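Local coordinates for protein putative phosphinothricin acetyltransferase YwnH (Bacillus subtilis, PDB 1VHS) that probably transfers the acetyl group of acetyl-CoA to phosphinothricin, inactivating this herbicidal antibiotic, as a member of the GNAT acetyltransferase family, at residues S26-A31 against G124-S129. Numbering follows the deposited sequence.
Sequences SRMVTA and GHNKPS
His125 and Asn126 each reach a backbone carbonyl of the 26-31 loop, and the side chain of Met28 lies against both. The imidazole uses its NE2-H. It donates to Arg27 O at 3.1 Å in a nearly straight bond, 165° at the hydrogen. The oxygen sits at the ring edge, in the ring plane, and the donor lies in the carbonyl plane. Met28 is a selenomethionine here. Its selenium approaches the same ring obliquely, with SE 3.6 Å from His125 CD2. Chi1 of Met28 (-164°) sets CG opposite the backbone N, and the chain then bends at chi2 to bring the selenium to the imidazole. Met28 CG lies over one face of the Asn126 amide, 3.5 Å from Asn126 ND2. That amide nitrogen gives a weak, bent bond to Met28 O. At its other end, Asn126 OD1 accepts from Ser129 N at 3.2 Å, the donor standing well above the amide plane. This makes Asn126 the N-cap of helix 127-135. Its backbone also centres an inverse gamma turn, with a weak Lys127 N to His125 O bond. The rings of Phe123 and Tyr155 also meet His125, and Asp151 binds the Arg27 guanidinium. Asn126, Lys127 and Pro128 belong to the predicted acetyl-CoA site. One amide caps the helix through OD1 and adds a weak link to the loop after helix 13-24 through ND2, while the straighter tie, from His125, requires a proton on NE2.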
ATOM      1  N   SER A  26       2.372 -15.105  -4.185  1.00 42.47           N
ATOM      2  CA  SER A  26       1.155 -14.980  -4.979  1.00 42.55           C
ATOM      3  C   SER A  26       1.325 -14.065  -6.185  1.00 42.35           C
ATOM      4  O   SER A  26       0.494 -14.077  -7.092  1.00 41.55           O
ATOM      5  CB  SER A  26       0.009 -14.453  -4.111  1.00 41.37           C
ATOM      6  OG  SER A  26       0.262 -13.121  -3.697  1.00 44.91           O
ATOM      7  N   ARG A  27       2.400 -13.280  -6.191  1.00 43.37           N
ATOM      8  CA  ARG A  27       2.667 -12.343  -7.278  1.00 45.22           C
ATOM      9  C   ARG A  27       1.381 -11.628  -7.670  1.00 46.80           C
ATOM     10  O   ARG A  27       1.001 -11.585  -8.840  1.00 46.40           O
ATOM     11  CB  ARG A  27       3.264 -13.075  -8.485  1.00 49.15           C
ATOM     12  CG  ARG A  27       4.694 -13.534  -8.249  1.00 51.16           C
ATOM     13  CD  ARG A  27       5.292 -14.209  -9.463  1.00 55.39           C
ATOM     14  NE  ARG A  27       6.719 -14.470  -9.289  1.00 56.25           N
ATOM     15  CZ  ARG A  27       7.232 -15.244  -8.337  1.00 58.28           C
ATOM     16  NH1 ARG A  27       6.441 -15.845  -7.458  1.00 60.87           N
ATOM     17  NH2 ARG A  27       8.544 -15.417  -8.262  1.00 57.46           N
HETATM   18  N   MSE A  28       0.719 -11.058  -6.669  1.00 44.98           N
HETATM   19  CA  MSE A  28      -0.536 -10.359  -6.888  1.00 45.36           C
HETATM   20  C   MSE A  28      -0.465  -8.886  -6.488  1.00 42.23           C
HETATM   21  O   MSE A  28      -1.287  -8.084  -6.930  1.00 35.31           O
HETATM   22  CB  MSE A  28      -1.646 -11.042  -6.085  1.00 51.31           C
HETATM   23  CG  MSE A  28      -3.050 -10.657  -6.507  1.00 60.28           C
HETATM   24 SE   MSE A  28      -3.620 -11.647  -8.064  1.00 72.26          SE
HETATM   25  CE  MSE A  28      -5.197 -12.480  -7.319  1.00 70.45           C
ATOM     26  N   VAL A  29       0.515  -8.524  -5.665  1.00 41.12           N
ATOM     27  CA  VAL A  29       0.620  -7.143  -5.207  1.00 41.99           C
ATOM     28  C   VAL A  29       2.000  -6.493  -5.269  1.00 43.21           C
ATOM     29  O   VAL A  29       2.100  -5.269  -5.372  1.00 43.47           O
ATOM     30  CB  VAL A  29       0.108  -7.018  -3.757  1.00 43.05           C
ATOM     31  N   THR A  30       3.058  -7.295  -5.205  1.00 42.53           N
ATOM     32  CA  THR A  30       4.413  -6.748  -5.226  1.00 44.48           C
ATOM     33  C   THR A  30       5.193  -6.961  -6.520  1.00 44.23           C
ATOM     34  O   THR A  30       4.911  -7.876  -7.295  1.00 42.43           O
ATOM     35  CB  THR A  30       5.252  -7.311  -4.060  1.00 44.65           C
ATOM     36  OG1 THR A  30       6.605  -6.850  -4.178  1.00 48.84           O
ATOM     37  CG2 THR A  30       5.233  -8.830  -4.072  1.00 46.56           C
ATOM     38  N   ALA A  31       6.188  -6.103  -6.732  1.00 44.84           N
ATOM     39  CA  ALA A  31       7.038  -6.155  -7.915  1.00 45.90           C
ATOM     40  C   ALA A  31       8.309  -6.968  -7.687  1.00 46.20           C
ATOM     41  O   ALA A  31       9.250  -6.893  -8.477  1.00 47.71           O
ATOM     42  CB  ALA A  31       7.400  -4.747  -8.344  1.00 46.56           C
ATOM     43  N   GLY A 124      -3.062  -5.358 -12.919  1.00 21.89           N
ATOM     44  CA  GLY A 124      -4.305  -5.540 -13.652  1.00 24.02           C
ATOM     45  C   GLY A 124      -5.067  -6.824 -13.372  1.00 24.60           C
ATOM     46  O   GLY A 124      -6.290  -6.866 -13.523  1.00 23.46           O
ATOM     47  N   HIS A 125      -4.360  -7.874 -12.962  1.00 24.69           N
ATOM     48  CA  HIS A 125      -5.016  -9.148 -12.686  1.00 25.95           C
ATOM     49  C   HIS A 125      -5.529  -9.298 -11.255  1.00 24.36           C
ATOM     50  O   HIS A 125      -6.117 -10.320 -10.917  1.00 26.15           O
ATOM     51  CB  HIS A 125      -4.077 -10.315 -13.019  1.00 27.47           C
ATOM     52  CG  HIS A 125      -2.795 -10.306 -12.247  1.00 25.70           C
ATOM     53  ND1 HIS A 125      -1.875  -9.284 -12.338  1.00 25.29           N
ATOM     54  CD2 HIS A 125      -2.273 -11.205 -11.378  1.00 26.66           C
ATOM     55  CE1 HIS A 125      -0.842  -9.553 -11.560  1.00 25.31           C
ATOM     56  NE2 HIS A 125      -1.057 -10.713 -10.966  1.00 24.06           N
ATOM     57  N   ASN A 126      -5.313  -8.291 -10.414  1.00 22.32           N
ATOM     58  CA  ASN A 126      -5.779  -8.363  -9.029  1.00 22.99           C
ATOM     59  C   ASN A 126      -7.178  -7.765  -8.949  1.00 25.25           C
ATOM     60  O   ASN A 126      -7.366  -6.645  -8.469  1.00 21.02           O
ATOM     61  CB  ASN A 126      -4.837  -7.593  -8.099  1.00 23.05           C
ATOM     62  CG  ASN A 126      -5.143  -7.833  -6.626  1.00 25.51           C
ATOM     63  OD1 ASN A 126      -6.219  -8.323  -6.269  1.00 23.85           O
ATOM     64  ND2 ASN A 126      -4.199  -7.480  -5.764  1.00 24.50           N
ATOM     65  N   LYS A 127      -8.157  -8.528  -9.427  1.00 24.40           N
ATOM     66  CA  LYS A 127      -9.550  -8.097  -9.449  1.00 27.66           C
ATOM     67  C   LYS A 127     -10.113  -7.699  -8.085  1.00 26.49           C
ATOM     68  O   LYS A 127     -10.802  -6.685  -7.967  1.00 26.30           O
ATOM     69  CB  LYS A 127     -10.419  -9.194 -10.066  1.00 31.85           C
ATOM     70  CG  LYS A 127     -10.047  -9.549 -11.496  1.00 37.71           C
ATOM     71  CD  LYS A 127     -10.177  -8.353 -12.418  1.00 42.06           C
ATOM     72  CE  LYS A 127      -9.856  -8.729 -13.854  1.00 45.66           C
ATOM     73  NZ  LYS A 127      -9.990  -7.559 -14.761  1.00 46.58           N
ATOM     74  N   PRO A 128      -9.842  -8.499  -7.040  1.00 27.96           N
ATOM     75  CA  PRO A 128     -10.343  -8.187  -5.695  1.00 27.29           C
ATOM     76  C   PRO A 128      -9.946  -6.789  -5.221  1.00 25.32           C
ATOM     77  O   PRO A 128     -10.786  -6.029  -4.740  1.00 24.68           O
ATOM     78  CB  PRO A 128      -9.724  -9.285  -4.839  1.00 29.13           C
ATOM     79  CG  PRO A 128      -9.714 -10.453  -5.784  1.00 28.00           C
ATOM     80  CD  PRO A 128      -9.194  -9.824  -7.058  1.00 28.91           C
ATOM     81  N   SER A 129      -8.666  -6.454  -5.354  1.00 23.70           N
ATOM     82  CA  SER A 129      -8.194  -5.143  -4.933  1.00 21.25           C
ATOM     83  C   SER A 129      -8.781  -4.044  -5.803  1.00 19.01           C
ATOM     84  O   SER A 129      -9.126  -2.974  -5.305  1.00 17.36           O
ATOM     85  CB  SER A 129      -6.666  -5.073  -4.974  1.00 25.97           C
ATOM     86  OG  SER A 129      -6.097  -5.905  -3.975  1.00 30.18           O
TER